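Uncharacterized protein (Bacteroides ovatus, PDB 4IRT) is of unknown function but belongs to the BNR repeat-containing beta-propeller family and may act as a neuraminidase. Local coordinates at residues G12-S17 against Q385-G390; N252-S257 against I314-I319; H95-C100 against G122-P127; L151-Y156 against T164-I169. All blocks are in the same frame, centred on the assembly; numbering follows the deposited sequence. Where two conformers were deposited one is given.

Contact 1 of 4, residues G12-S17 against Q385-G390; sequences GYSCTS and QHTRQG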
loop_
_atom_site.group_PDB
_atom_site.type_symbol
_atom_site.label_atom_id
_atom_site.label_comp_id
_atom_site.label_asym_id
_atom_site.label_seq_id
_atom_site.Cartn_x
_atom_site.Cartn_y
_atom_site.Cartn_z
ATOM N N GLY A 12 -5.253 7.570 18.356
ATOM C CA GLY A 12 -5.764 6.336 17.778
ATOM C C GLY A 12 -5.186 5.131 18.456
ATOM O O GLY A 12 -4.216 5.236 19.198
ATOM N N TYR A 13 -5.804 3.979 18.222
ATOM C CA TYR A 13 -5.301 2.726 18.769
ATOM C C TYR A 13 -3.826 2.518 18.440
ATOM O O TYR A 13 -3.457 2.682 17.289
ATOM C CB TYR A 13 -6.068 1.577 18.145
ATOM C CG TYR A 13 -5.860 0.250 18.805
ATOM C CD1 TYR A 13 -6.353 -0.004 20.078
ATOM C CD2 TYR A 13 -5.199 -0.782 18.136
ATOM C CE1 TYR A 13 -6.174 -1.240 20.689
ATOM C CE2 TYR A 13 -5.023 -2.026 18.738
ATOM C CZ TYR A 13 -5.515 -2.243 20.010
ATOM O OH TYR A 13 -5.359 -3.478 20.587
ATOM N N SER A 14 -3.022 2.122 19.436
ATOM C CA SER A 14 -1.583 1.891 19.257
ATOM C C SER A 14 -1.071 0.537 19.748
ATOM O O SER A 14 0.140 0.261 19.690
ATOM C CB SER A 14 -0.780 3.026 19.948
ATOM O OG SER A 14 -0.944 4.253 19.251
ATOM N N CYS A 15 -1.955 -0.328 20.233
ATOM C CA CYS A 15 -1.488 -1.580 20.832
ATOM C C CYS A 15 -1.042 -2.608 19.790
ATOM O O CYS A 15 -0.281 -3.529 20.115
ATOM C CB CYS A 15 -2.560 -2.194 21.727
ATOM S SG CYS A 15 -3.007 -1.187 23.170
ATOM N N THR A 16 -1.555 -2.467 18.564
ATOM C CA THR A 16 -1.057 -3.161 17.394
ATOM C C THR A 16 -0.789 -2.122 16.298
ATOM O O THR A 16 -1.116 -0.960 16.459
ATOM C CB THR A 16 -2.065 -4.183 16.813
ATOM O OG1 THR A 16 -3.137 -3.464 16.178
ATOM C CG2 THR A 16 -2.596 -5.141 17.886
ATOM N N SER A 17 -0.225 -2.565 15.177
ATOM C CA SER A 17 0.094 -1.706 14.027
ATOM C C SER A 17 -1.040 -1.593 13.003
ATOM O O SER A 17 -0.806 -1.163 11.893
ATOM C CB SER A 17 1.343 -2.240 13.304
ATOM O OG SER A 17 1.189 -3.605 12.959
ATOM N N GLN A 385 1.981 7.699 13.059
ATOM C CA GLN A 385 1.480 7.358 14.391
ATOM C C GLN A 385 2.414 6.303 14.975
ATOM O O GLN A 385 2.764 5.343 14.298
ATOM C CB GLN A 385 0.084 6.745 14.309
ATOM C CG GLN A 385 -0.513 6.486 15.658
ATOM C CD GLN A 385 -1.713 5.600 15.650
ATOM O OE1 GLN A 385 -2.013 4.922 14.671
ATOM N NE2 GLN A 385 -2.421 5.595 16.767
ATOM N N HIS A 386 2.819 6.512 16.218
ATOM C CA HIS A 386 3.551 5.481 16.966
ATOM C C HIS A 386 2.603 4.314 17.269
ATOM O O HIS A 386 1.555 4.524 17.867
ATOM C CB HIS A 386 4.015 6.080 18.283
ATOM C CG HIS A 386 4.729 5.103 19.156
ATOM N ND1 HIS A 386 6.099 5.083 19.277
ATOM C CD2 HIS A 386 4.262 4.099 19.930
ATOM C CE1 HIS A 386 6.445 4.115 20.117
ATOM N NE2 HIS A 386 5.345 3.514 20.541
ATOM N N THR A 387 3.001 3.099 16.908
ATOM C CA THR A 387 2.260 1.911 17.263
ATOM C C THR A 387 3.239 0.800 17.675
ATOM O O THR A 387 4.409 0.835 17.317
ATOM C CB THR A 387 1.383 1.378 16.086
ATOM O OG1 THR A 387 2.224 1.069 14.966
ATOM C CG2 THR A 387 0.363 2.372 15.651
ATOM N N ARG A 388 2.709 -0.192 18.387
ATOM C CA ARG A 388 3.487 -1.331 18.867
ATOM C C ARG A 388 3.056 -2.595 18.118
ATOM O O ARG A 388 1.945 -2.662 17.606
ATOM C CB ARG A 388 3.296 -1.510 20.390
ATOM C CG ARG A 388 4.261 -2.513 21.013
ATOM C CD ARG A 388 4.440 -2.378 22.522
ATOM N NE ARG A 388 4.869 -1.033 22.928
ATOM C CZ ARG A 388 5.098 -0.669 24.181
ATOM N NH1 ARG A 388 4.955 -1.555 25.165
ATOM N NH2 ARG A 388 5.453 0.585 24.458
ATOM N N GLN A 389 3.954 -3.572 18.071
ATOM C CA GLN A 389 3.649 -4.917 17.580
ATOM C C GLN A 389 3.099 -5.728 18.748
ATOM O O GLN A 389 3.883 -6.300 19.526
ATOM C CB GLN A 389 4.926 -5.598 17.096
ATOM C CG GLN A 389 4.789 -7.080 16.755
ATOM C CD GLN A 389 4.773 -7.331 15.262
ATOM O OE1 GLN A 389 5.547 -8.146 14.745
ATOM N NE2 GLN A 389 3.898 -6.621 14.556
ATOM N N GLY A 390 1.768 -5.805 18.856
ATOM C CA GLY A 390 1.097 -6.479 19.980
ATOM C C GLY A 390 0.850 -7.968 19.772
ATOM O O GLY A 390 1.402 -8.811 20.486
HETATM O O HOH W 1 1.015 -5.358 15.125
#

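Contact 2 of 4, residues N252-S257 against I314-I319; sequences NQTSMS and IARPRI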
loop_
_atom_site.group_PDB
_atom_site.type_symbol
_atom_site.label_atom_id
_atom_site.label_comp_id
_atom_site.label_asym_id
_atom_site.label_seq_id
_atom_site.Cartn_x
_atom_site.Cartn_y
_atom_site.Cartn_z
ATOM N N ASN A 252 7.419 -9.795 1.523
ATOM C CA ASN A 252 6.187 -9.723 0.742
ATOM C C ASN A 252 5.289 -8.566 1.178
ATOM O O ASN A 252 5.333 -8.166 2.339
ATOM C CB ASN A 252 5.384 -11.021 0.865
ATOM C CG ASN A 252 5.160 -11.440 2.293
ATOM O OD1 ASN A 252 6.070 -11.890 2.966
ATOM N ND2 ASN A 252 3.930 -11.287 2.775
ATOM N N GLN A 253 4.523 -8.064 0.205
ATOM C CA GLN A 253 3.470 -7.066 0.353
ATOM C C GLN A 253 4.102 -5.715 0.689
ATOM O O GLN A 253 4.104 -5.305 1.846
ATOM C CB GLN A 253 2.469 -7.510 1.420
ATOM C CG GLN A 253 1.238 -6.655 1.515
ATOM C CD GLN A 253 0.186 -7.293 2.380
ATOM O OE1 GLN A 253 0.492 -7.854 3.423
ATOM N NE2 GLN A 253 -1.057 -7.173 1.974
ATOM N N THR A 254 4.673 -5.058 -0.317
ATOM C CA THR A 254 5.324 -3.768 -0.109
ATOM C C THR A 254 4.512 -2.712 -0.863
ATOM O O THR A 254 3.307 -2.572 -0.612
ATOM C CB THR A 254 6.824 -3.782 -0.477
ATOM O OG1 THR A 254 6.990 -4.135 -1.861
ATOM C CG2 THR A 254 7.582 -4.781 0.412
ATOM N N SER A 255 5.135 -1.974 -1.778
ATOM C CA SER A 255 4.445 -0.905 -2.470
ATOM C C SER A 255 5.179 -0.589 -3.758
ATOM O O SER A 255 6.328 -1.031 -3.986
ATOM C CB SER A 255 4.333 0.357 -1.581
ATOM O OG SER A 255 5.600 1.039 -1.498
HETATM N N MSE A 256 4.492 0.111 -4.642
HETATM C CA MSE A 256 5.080 0.542 -5.915
HETATM C C MSE A 256 4.517 1.871 -6.371
HETATM O O MSE A 256 3.495 2.368 -5.873
HETATM C CB MSE A 256 4.896 -0.559 -6.976
HETATM C CG MSE A 256 3.479 -0.678 -7.441
HETATM SE SE MSE A 256 3.380 -1.954 -8.943
HETATM C CE MSE A 256 4.766 -1.311 -10.116
ATOM N N SER A 257 5.218 2.475 -7.311
ATOM C CA SER A 257 4.806 3.744 -7.865
ATOM C C SER A 257 5.196 3.789 -9.347
ATOM O O SER A 257 5.666 2.806 -9.920
ATOM C CB SER A 257 5.449 4.902 -7.097
ATOM O OG SER A 257 4.725 6.121 -7.237
ATOM N N ILE A 314 12.709 -3.385 10.572
ATOM C CA ILE A 314 12.556 -2.337 9.577
ATOM C C ILE A 314 11.141 -2.411 8.972
ATOM O O ILE A 314 10.496 -3.474 8.950
ATOM C CB ILE A 314 13.626 -2.392 8.469
ATOM C CG1 ILE A 314 13.502 -3.642 7.628
ATOM C CG2 ILE A 314 15.038 -2.334 9.061
ATOM C CD1 ILE A 314 14.496 -3.723 6.498
ATOM N N ALA A 315 10.664 -1.262 8.502
ATOM C CA ALA A 315 9.360 -1.173 7.870
ATOM C C ALA A 315 9.436 -1.488 6.398
ATOM O O ALA A 315 10.423 -1.171 5.740
ATOM C CB ALA A 315 8.790 0.220 8.041
ATOM N N ARG A 316 8.367 -2.044 5.863
ATOM C CA ARG A 316 8.221 -2.086 4.424
ATOM C C ARG A 316 8.025 -0.632 3.905
ATOM O O ARG A 316 7.405 0.200 4.565
ATOM C CB ARG A 316 7.067 -2.972 4.045
ATOM C CG ARG A 316 7.385 -4.417 4.355
ATOM C CD ARG A 316 6.203 -5.324 4.199
ATOM N NE ARG A 316 5.203 -5.036 5.212
ATOM C CZ ARG A 316 4.153 -5.799 5.467
ATOM N NH1 ARG A 316 3.922 -6.887 4.757
ATOM N NH2 ARG A 316 3.298 -5.440 6.410
ATOM N N PRO A 317 8.614 -0.315 2.754
ATOM C CA PRO A 317 8.731 1.073 2.348
ATOM C C PRO A 317 7.664 1.625 1.424
ATOM O O PRO A 317 6.906 0.875 0.788
ATOM C CB PRO A 317 10.082 1.079 1.642
ATOM C CG PRO A 317 10.129 -0.243 0.968
ATOM C CD PRO A 317 9.528 -1.188 1.986
ATOM N N ARG A 318 7.639 2.949 1.329
ATOM C CA ARG A 318 6.855 3.654 0.293
ATOM C C ARG A 318 7.792 4.581 -0.469
ATOM O O ARG A 318 8.846 4.963 0.050
ATOM C CB ARG A 318 5.722 4.497 0.887
ATOM C CG ARG A 318 4.584 3.744 1.580
ATOM C CD ARG A 318 3.508 3.389 0.614
ATOM N NE ARG A 318 2.303 2.744 1.159
ATOM C CZ ARG A 318 1.069 3.177 0.949
ATOM N NH1 ARG A 318 0.827 4.324 0.299
ATOM N NH2 ARG A 318 0.056 2.488 1.427
ATOM N N ILE A 319 7.397 4.937 -1.690
ATOM C CA ILE A 319 8.170 5.833 -2.541
ATOM C C ILE A 319 7.254 6.780 -3.306
ATOM O O ILE A 319 6.102 6.444 -3.648
ATOM C CB ILE A 319 9.017 5.074 -3.588
ATOM C CG1 ILE A 319 8.175 4.012 -4.327
ATOM C CG2 ILE A 319 10.249 4.451 -2.966
ATOM C CD1 ILE A 319 8.893 3.414 -5.528
HETATM O O HOH W 2 5.044 3.538 -2.534
HETATM O O HOH W 3 3.649 6.495 -4.893
#

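Contact 3 of 4, residues H95-C100 against G122-P127; sequences HPLNYC and GNVTYP. With EDO (1,2-ethanediol), chain L.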
loop_
_atom_site.group_PDB
_atom_site.type_symbol
_atom_site.label_atom_id
_atom_site.label_comp_id
_atom_site.label_asym_id
_atom_site.label_seq_id
_atom_site.Cartn_x
_atom_site.Cartn_y
_atom_site.Cartn_z
ATOM N N HIS A 95 -12.645 -12.895 6.080
ATOM C CA HIS A 95 -13.996 -12.671 6.575
ATOM C C HIS A 95 -14.868 -12.134 5.465
ATOM O O HIS A 95 -14.356 -11.614 4.490
ATOM C CB HIS A 95 -14.009 -11.621 7.704
ATOM C CG HIS A 95 -13.349 -12.078 8.959
ATOM N ND1 HIS A 95 -12.054 -11.745 9.265
ATOM C CD2 HIS A 95 -13.798 -12.832 9.996
ATOM C CE1 HIS A 95 -11.714 -12.291 10.422
ATOM N NE2 HIS A 95 -12.762 -12.939 10.897
ATOM N N PRO A 96 -16.194 -12.154 5.663
ATOM C CA PRO A 96 -17.054 -11.547 4.651
ATOM C C PRO A 96 -16.733 -10.074 4.442
ATOM O O PRO A 96 -16.319 -9.387 5.379
ATOM C CB PRO A 96 -18.459 -11.725 5.244
ATOM C CG PRO A 96 -18.341 -12.985 6.038
ATOM C CD PRO A 96 -16.971 -12.911 6.666
ATOM N N LEU A 97 -16.902 -9.602 3.220
ATOM C CA LEU A 97 -16.585 -8.224 2.864
ATOM C C LEU A 97 -17.353 -7.242 3.730
ATOM O O LEU A 97 -18.570 -7.371 3.886
ATOM C CB LEU A 97 -16.922 -7.988 1.396
ATOM C CG LEU A 97 -16.757 -6.574 0.868
ATOM C CD1 LEU A 97 -15.285 -6.248 0.734
ATOM C CD2 LEU A 97 -17.456 -6.467 -0.495
ATOM N N ASN A 98 -16.610 -6.292 4.278
ATOM C CA ASN A 98 -17.107 -5.082 4.944
ATOM C C ASN A 98 -16.779 -3.884 4.077
ATOM O O ASN A 98 -15.596 -3.553 3.911
ATOM C CB ASN A 98 -16.397 -4.878 6.276
ATOM C CG ASN A 98 -16.629 -6.036 7.241
ATOM O OD1 ASN A 98 -17.773 -6.469 7.449
ATOM N ND2 ASN A 98 -15.544 -6.545 7.837
ATOM N N TYR A 99 -17.831 -3.252 3.548
ATOM C CA TYR A 99 -17.740 -2.188 2.560
ATOM C C TYR A 99 -18.912 -1.210 2.726
ATOM O O TYR A 99 -20.090 -1.629 2.756
ATOM C CB TYR A 99 -17.749 -2.786 1.144
ATOM C CG TYR A 99 -17.972 -1.771 0.066
ATOM C CD1 TYR A 99 -17.127 -0.670 -0.072
ATOM C CD2 TYR A 99 -19.044 -1.887 -0.812
ATOM C CE1 TYR A 99 -17.334 0.272 -1.071
ATOM C CE2 TYR A 99 -19.257 -0.963 -1.811
ATOM C CZ TYR A 99 -18.415 0.124 -1.935
ATOM O OH TYR A 99 -18.627 1.040 -2.930
ATOM N N CYS A 100 -18.579 0.070 2.844
ATOM C CA CYS A 100 -19.546 1.145 3.003
ATOM C C CYS A 100 -19.168 2.305 2.126
ATOM O O CYS A 100 -17.993 2.435 1.689
ATOM C CB CYS A 100 -19.507 1.684 4.416
ATOM S SG CYS A 100 -19.930 0.435 5.604
ATOM N N GLY A 122 -16.933 -13.812 0.572
ATOM C CA GLY A 122 -17.042 -14.499 1.857
ATOM C C GLY A 122 -15.756 -14.613 2.667
ATOM O O GLY A 122 -15.818 -14.921 3.858
ATOM N N ASN A 123 -14.606 -14.363 2.039
ATOM C CA ASN A 123 -13.296 -14.666 2.618
ATOM C C ASN A 123 -12.252 -13.682 2.159
ATOM O O ASN A 123 -11.330 -14.030 1.419
ATOM C CB ASN A 123 -12.835 -16.070 2.211
ATOM C CG ASN A 123 -13.759 -17.149 2.712
ATOM O OD1 ASN A 123 -13.570 -17.684 3.800
ATOM N ND2 ASN A 123 -14.790 -17.452 1.935
ATOM N N VAL A 124 -12.405 -12.449 2.618
ATOM C CA VAL A 124 -11.637 -11.308 2.131
ATOM C C VAL A 124 -10.486 -11.035 3.074
ATOM O O VAL A 124 -10.630 -11.159 4.312
ATOM C CB VAL A 124 -12.537 -10.054 2.115
ATOM C CG1 VAL A 124 -11.743 -8.798 1.829
ATOM C CG2 VAL A 124 -13.704 -10.240 1.146
ATOM N N THR A 125 -9.344 -10.668 2.488
ATOM C CA THR A 125 -8.234 -10.100 3.247
ATOM C C THR A 125 -7.621 -9.004 2.363
ATOM O O THR A 125 -7.669 -9.112 1.151
ATOM C CB THR A 125 -7.149 -11.149 3.611
ATOM O OG1 THR A 125 -7.753 -12.349 4.144
ATOM C CG2 THR A 125 -6.151 -10.625 4.689
ATOM N N TYR A 126 -7.043 -7.974 2.983
ATOM C CA TYR A 126 -6.256 -6.936 2.294
ATOM C C TYR A 126 -7.061 -6.148 1.244
ATOM O O TYR A 126 -6.729 -6.152 0.060
ATOM C CB TYR A 126 -4.995 -7.530 1.645
ATOM C CG TYR A 126 -4.147 -8.341 2.599
ATOM C CD1 TYR A 126 -3.731 -7.809 3.822
ATOM C CD2 TYR A 126 -3.777 -9.640 2.291
ATOM C CE1 TYR A 126 -2.967 -8.551 4.706
ATOM C CE2 TYR A 126 -3.001 -10.389 3.161
ATOM C CZ TYR A 126 -2.596 -9.841 4.360
ATOM O OH TYR A 126 -1.831 -10.599 5.209
ATOM N N PRO A 127 -8.116 -5.436 1.688
ATOM C CA PRO A 127 -8.814 -4.534 0.780
ATOM C C PRO A 127 -7.925 -3.366 0.328
ATOM O O PRO A 127 -7.241 -2.767 1.165
ATOM C CB PRO A 127 -9.979 -4.012 1.635
ATOM C CG PRO A 127 -9.416 -4.048 3.061
ATOM C CD PRO A 127 -8.582 -5.301 3.091
HETATM C C1 EDO L . -13.837 -9.431 11.513
HETATM O O1 EDO L . -14.451 -9.865 12.760
HETATM C C2 EDO L . -14.857 -9.290 10.385
HETATM O O2 EDO L . -15.586 -8.047 10.466
#

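Contact 4 of 4, residues L151-Y156 against T164-I169; sequences LVMNRY and TRVQDI. With EDO (1,2-ethanediol), chain K.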
loop_
_atom_site.group_PDB
_atom_site.type_symbol
_atom_site.label_atom_id
_atom_site.label_comp_id
_atom_site.label_asym_id
_atom_site.label_seq_id
_atom_site.Cartn_x
_atom_site.Cartn_y
_atom_site.Cartn_z
ATOM N N LEU A 151 -6.051 -13.254 -6.221
ATOM C CA LEU A 151 -6.284 -11.830 -6.455
ATOM C C LEU A 151 -7.604 -11.613 -7.183
ATOM O O LEU A 151 -7.799 -12.114 -8.292
ATOM C CB LEU A 151 -5.144 -11.239 -7.298
ATOM C CG LEU A 151 -5.129 -9.717 -7.503
ATOM C CD1 LEU A 151 -3.719 -9.284 -7.910
ATOM C CD2 LEU A 151 -6.151 -9.264 -8.548
ATOM N N VAL A 152 -8.512 -10.844 -6.568
ATOM C CA VAL A 152 -9.770 -10.497 -7.206
ATOM C C VAL A 152 -9.819 -8.986 -7.411
ATOM O O VAL A 152 -9.464 -8.226 -6.515
ATOM C CB VAL A 152 -10.957 -10.944 -6.347
ATOM C CG1 VAL A 152 -12.284 -10.540 -6.952
ATOM C CG2 VAL A 152 -10.887 -12.452 -6.130
HETATM N N MSE A 153 -10.279 -8.590 -8.593
HETATM C CA MSE A 153 -10.261 -7.216 -9.042
HETATM C C MSE A 153 -11.605 -6.827 -9.605
HETATM O O MSE A 153 -12.161 -7.472 -10.517
HETATM C CB MSE A 153 -9.122 -7.048 -10.053
HETATM C CG MSE A 153 -9.105 -5.689 -10.739
HETATM SE SE MSE A 153 -7.666 -5.540 -12.072
HETATM C CE MSE A 153 -6.097 -5.673 -10.915
ATOM N N ASN A 154 -12.136 -5.755 -9.042
ATOM C CA ASN A 154 -13.407 -5.188 -9.437
ATOM C C ASN A 154 -13.254 -3.742 -9.864
ATOM O O ASN A 154 -12.277 -3.083 -9.517
ATOM C CB ASN A 154 -14.358 -5.178 -8.248
ATOM C CG ASN A 154 -14.701 -6.558 -7.736
ATOM O OD1 ASN A 154 -14.683 -7.546 -8.463
ATOM N ND2 ASN A 154 -15.047 -6.621 -6.446
ATOM N N ARG A 155 -14.264 -3.246 -10.572
ATOM C CA ARG A 155 -14.329 -1.862 -10.996
ATOM C C ARG A 155 -15.658 -1.239 -10.613
ATOM O O ARG A 155 -16.712 -1.860 -10.767
ATOM C CB ARG A 155 -14.128 -1.722 -12.510
ATOM C CG ARG A 155 -14.211 -0.277 -13.021
ATOM C CD ARG A 155 -13.813 -0.220 -14.486
ATOM N NE ARG A 155 -14.062 1.073 -15.139
ATOM C CZ ARG A 155 -13.860 1.290 -16.443
ATOM N NH1 ARG A 155 -13.410 0.314 -17.242
ATOM N NH2 ARG A 155 -14.136 2.469 -16.972
ATOM N N TYR A 156 -15.603 0.002 -10.140
ATOM C CA TYR A 156 -16.798 0.771 -9.792
ATOM C C TYR A 156 -17.076 1.777 -10.880
ATOM O O TYR A 156 -16.268 2.669 -11.128
ATOM C CB TYR A 156 -16.602 1.518 -8.485
ATOM C CG TYR A 156 -17.820 2.299 -8.038
ATOM C CD1 TYR A 156 -18.941 1.640 -7.538
ATOM C CD2 TYR A 156 -17.847 3.685 -8.099
ATOM C CE1 TYR A 156 -20.063 2.341 -7.102
ATOM C CE2 TYR A 156 -18.970 4.403 -7.661
ATOM C CZ TYR A 156 -20.062 3.719 -7.169
ATOM O OH TYR A 156 -21.166 4.398 -6.739
ATOM N N THR A 164 -18.446 -4.149 -10.927
ATOM C CA THR A 164 -18.395 -5.370 -11.710
ATOM C C THR A 164 -17.023 -6.012 -11.626
ATOM O O THR A 164 -16.004 -5.346 -11.414
ATOM C CB THR A 164 -18.720 -5.099 -13.185
ATOM O OG1 THR A 164 -17.848 -4.075 -13.667
ATOM C CG2 THR A 164 -20.176 -4.663 -13.331
ATOM N N ARG A 165 -16.995 -7.324 -11.779
ATOM C CA ARG A 165 -15.747 -8.057 -11.750
ATOM C C ARG A 165 -14.915 -7.720 -12.998
ATOM O O ARG A 165 -15.439 -7.731 -14.109
ATOM C CB ARG A 165 -16.030 -9.556 -11.682
ATOM C CG ARG A 165 -14.782 -10.408 -11.566
ATOM C CD ARG A 165 -14.197 -10.374 -10.164
ATOM N NE ARG A 165 -14.835 -11.407 -9.337
ATOM C CZ ARG A 165 -15.596 -11.203 -8.267
ATOM N NH1 ARG A 165 -15.877 -9.999 -7.837
ATOM N NH2 ARG A 165 -16.098 -12.240 -7.626
ATOM N N VAL A 166 -13.632 -7.454 -12.811
ATOM C CA VAL A 166 -12.685 -7.245 -13.923
ATOM C C VAL A 166 -11.860 -8.492 -14.180
ATOM O O VAL A 166 -11.772 -8.974 -15.321
ATOM C CB VAL A 166 -11.763 -6.044 -13.666
ATOM C CG1 VAL A 166 -10.742 -5.895 -14.791
ATOM C CG2 VAL A 166 -12.604 -4.776 -13.526
ATOM N N GLN A 167 -11.240 -9.024 -13.131
ATOM C CA GLN A 167 -10.569 -10.308 -13.268
ATOM C C GLN A 167 -10.886 -11.206 -12.090
ATOM O O GLN A 167 -10.776 -10.792 -10.934
ATOM C CB GLN A 167 -9.052 -10.166 -13.395
ATOM C CG GLN A 167 -8.539 -9.392 -14.602
ATOM C CD GLN A 167 -8.812 -10.046 -15.950
ATOM O OE1 GLN A 167 -9.154 -11.218 -16.037
ATOM N NE2 GLN A 167 -8.674 -9.270 -17.013
ATOM N N ASP A 168 -11.300 -12.412 -12.439
ATOM C CA ASP A 168 -11.487 -13.529 -11.520
ATOM C C ASP A 168 -10.181 -14.250 -11.282
ATOM O O ASP A 168 -9.927 -14.699 -10.173
ATOM C CB ASP A 168 -12.467 -14.543 -12.139
ATOM C CG ASP A 168 -13.896 -14.081 -12.055
ATOM O OD1 ASP A 168 -14.342 -13.845 -10.917
ATOM O OD2 ASP A 168 -14.577 -13.961 -13.112
ATOM N N ILE A 169 -9.410 -14.466 -12.345
ATOM C CA ILE A 169 -8.073 -15.029 -12.188
ATOM C C ILE A 169 -7.027 -14.295 -13.033
ATOM O O ILE A 169 -6.931 -14.474 -14.263
ATOM C CB ILE A 169 -8.021 -16.537 -12.477
ATOM C CG1 ILE A 169 -9.199 -17.275 -11.811
ATOM C CG2 ILE A 169 -6.701 -17.095 -11.965
ATOM C CD1 ILE A 169 -9.117 -18.780 -11.905
HETATM C C1 EDO K . -1.956 -16.214 -6.615
HETATM O O1 EDO K . -2.684 -17.223 -5.918
HETATM C C2 EDO K . -2.702 -14.873 -6.532
HETATM O O2 EDO K . -3.934 -14.895 -7.263
HETATM O O HOH W 4 -16.120 -8.987 -5.272
HETATM O O HOH W 5 -18.716 -1.547 -13.273
#

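Contact 1 of 4, residues G12-S17 against Q385-G390
Ser14 and the chain from Gln385 to Arg388 are held together chiefly by hydrogen bonds between two loops. The hydroxyl Ser14 OG gives a bond of 2.9 Å to His386 O and meets that carbonyl almost head-on, with a C=O...donor angle of 165°. It lies there because OG stands anti to the carbonyl carbon of its own residue (chi1 -69°). The same oxygen is also bonded to the backbone N of Gln401, so two partners grip it. The backbone oxygen of the same residue, Ser14 O, accepts from Arg388 N at 2.9 Å. Gln385 spans the gap with an extended chain, and its NE2 gives a weak, bent bond of 3.1 Å (130° at the hydrogen) to Tyr13 O; NE2 is bonded to Gln401 O as well. A water accepts from Ser17 N at 3.1 Å and from Gln389 NE2 at 3.2 Å, bridging the far ends.

Carbon-to-oxygen contacts fill in between these bonds. Thr16 CA lies 3.1 Å from Arg388 O, a CA-H...O contact, while Thr387 CB presses on Thr16 O at 3.4 Å. The hydroxyl of Thr387 is turned to Thr20, and Tyr13 lies against Asn42 and Val69.

Chain start and chain end meet here, consistent with closure of the propeller ring. The 12-17 loop leaves strand 5-12, and its backbone bonds join Gly12 to Gln401 of strand 401-407 and Tyr13 to Tyr40 of strand 34-40.

Contact 2 of 4, residues N252-S257 against I314-I319
Arg316, Ser255 and Ile319 bury the most surface here. The side chain of Arg316 passes Thr254, with CG 4.0 Å from Thr254 CG2, then turns at chi3 (-68°), which places NE. At its end NH1 bonds to Asn252 O at 3.1 Å, nearly straight at 160°, with the oxygen in the guanidinium plane. NE forms a salt bridge with Glu366. An alanine here would probably leave Asn252 O without this donor, Glu366 without this salt-bridge partner and a gap beside Thr254.

Ser255 OG gives a short bond of 2.6 Å to Pro317 O. The hydroxyl also accepts from a water at 2.8 Å, and this water takes the N-H of Ile319 at 2.9 Å, so the water bridges the hydroxyl to the next strand's backbone. Ile319 itself lays CG1 4.0 Å from Ser257 CB, while a second water joins Ser257 OG to Ile319 O.

The touching segments 252-257 and 316-319 run almost the same way, 10° apart, and lead into edge strands of two different antiparallel sheets. Strand 255-258 pairs with 264-271, and strand 318-322 with 325-330. Side chains and waters join these neighbouring blades close to the centre of the chain, with Met256 reaching strand 178-185 of a further sheet.

Contact 3 of 4, residues H95-C100 against G122-P127
Val124 N bonds to His95 O at 2.8 Å, the shortest polar link across this contact. It is nearly straight at the hydrogen (167°), although the donor stands above the carbonyl plane, 36° out of it. The return bond, His95 N to Val124 O, is longer at 3.2 Å. Together they make one antiparallel hydrogen-bonded pair, a single bridge rather than a ladder. Beside it Val124 packs as well as pairs: its CB lies 3.4 Å from His95 O, and its CG2 meets Leu97 CB at 3.9 Å. Pro96, with no N-H to offer, sets its CD 3.6 Å from Gly122 O.

In propeller terms the bridge ties two successive blades. The loop of His95 leads into strand 99-101, an edge strand of one antiparallel sheet, and Val124 opens strand 124-131, the first strand of the next. Val124 also touches Tyr141 within its own sheet.

At this surface contact an ethanediol, probably from the crystallisation liquor, lies over the His95 imidazole, its C1 above the ring centre. Asn98 ND2 gives its O2 a bond of 3.0 Å and also bonds to Phe90 O, while OD1 takes Lys113 NZ. A leucine in its place would probably leave Phe90 O and the lysine ammonium without these partners and the diol less firmly held. Asp91 OD2 supplies another bond to the diol.

Contact 4 of 4, residues L151-Y156 against T164-I169
Residues 151-156 and 164-169 belong to the hairpin of strands 151-157 and 162-167, at the edge of a four-stranded antiparallel sheet, a blade of the propeller, and a classic beta bulge interrupts their pairing. Strand 162-167 is one of the two outermost strands; strand 151-157 lies between it and 137-143. On the hairpin-turn side of the bulge, Arg155 and Thr164 make a regular hydrogen-bonded pair, Arg155 N reaching Thr164 O at 2.9 Å. At the bulge two residues face one: Met153 O, of a selenomethionine, accepts from both Val166 N at 2.7 Å and Gln167 N at 3.2 Å. Val166 thereby turns its side chain to the partner strand, where CG2 sits 3.6 Å from Arg155 CB and CB lies 4.0 Å from Met153 CG.

Arg165 folds back toward residues 152-154, bent at chi2 (76°), which places CD, and again at chi3. Its guanidinium is fixed from several directions. Asp168 OD1 forms a salt bridge with NE at 2.9 Å, and Asp120 forms another with NH2. Val152 CG1 covers one face, 3.4 Å above the plane. The amide of Asn154 lies nearly coplanar with the guanidinium, 23° apart, and its OD1 receives NH1 at 2.8 Å on a lone pair.

The four contacts illustrate how a propeller is held within a blade, between blades and where its chain ends meet. Contact 4 is internal to one sheet. Contact 3, about 14 Å away between centres, reaches the same sheet at its other edge and joins it to the preceding blade. Contacts 3 and 2 touch where Gln253 NE2 packs 3.3 Å from Tyr126 CD1, so the two junctions come within touch at this one point although their centres are about 22 Å apart. Contact 1 brings together residues 368 apart in sequence and encloses the other three along the chain. It lies about 32 Å from contact 4 between centres, across the chain's centre. The bound ethanediols identify no active site.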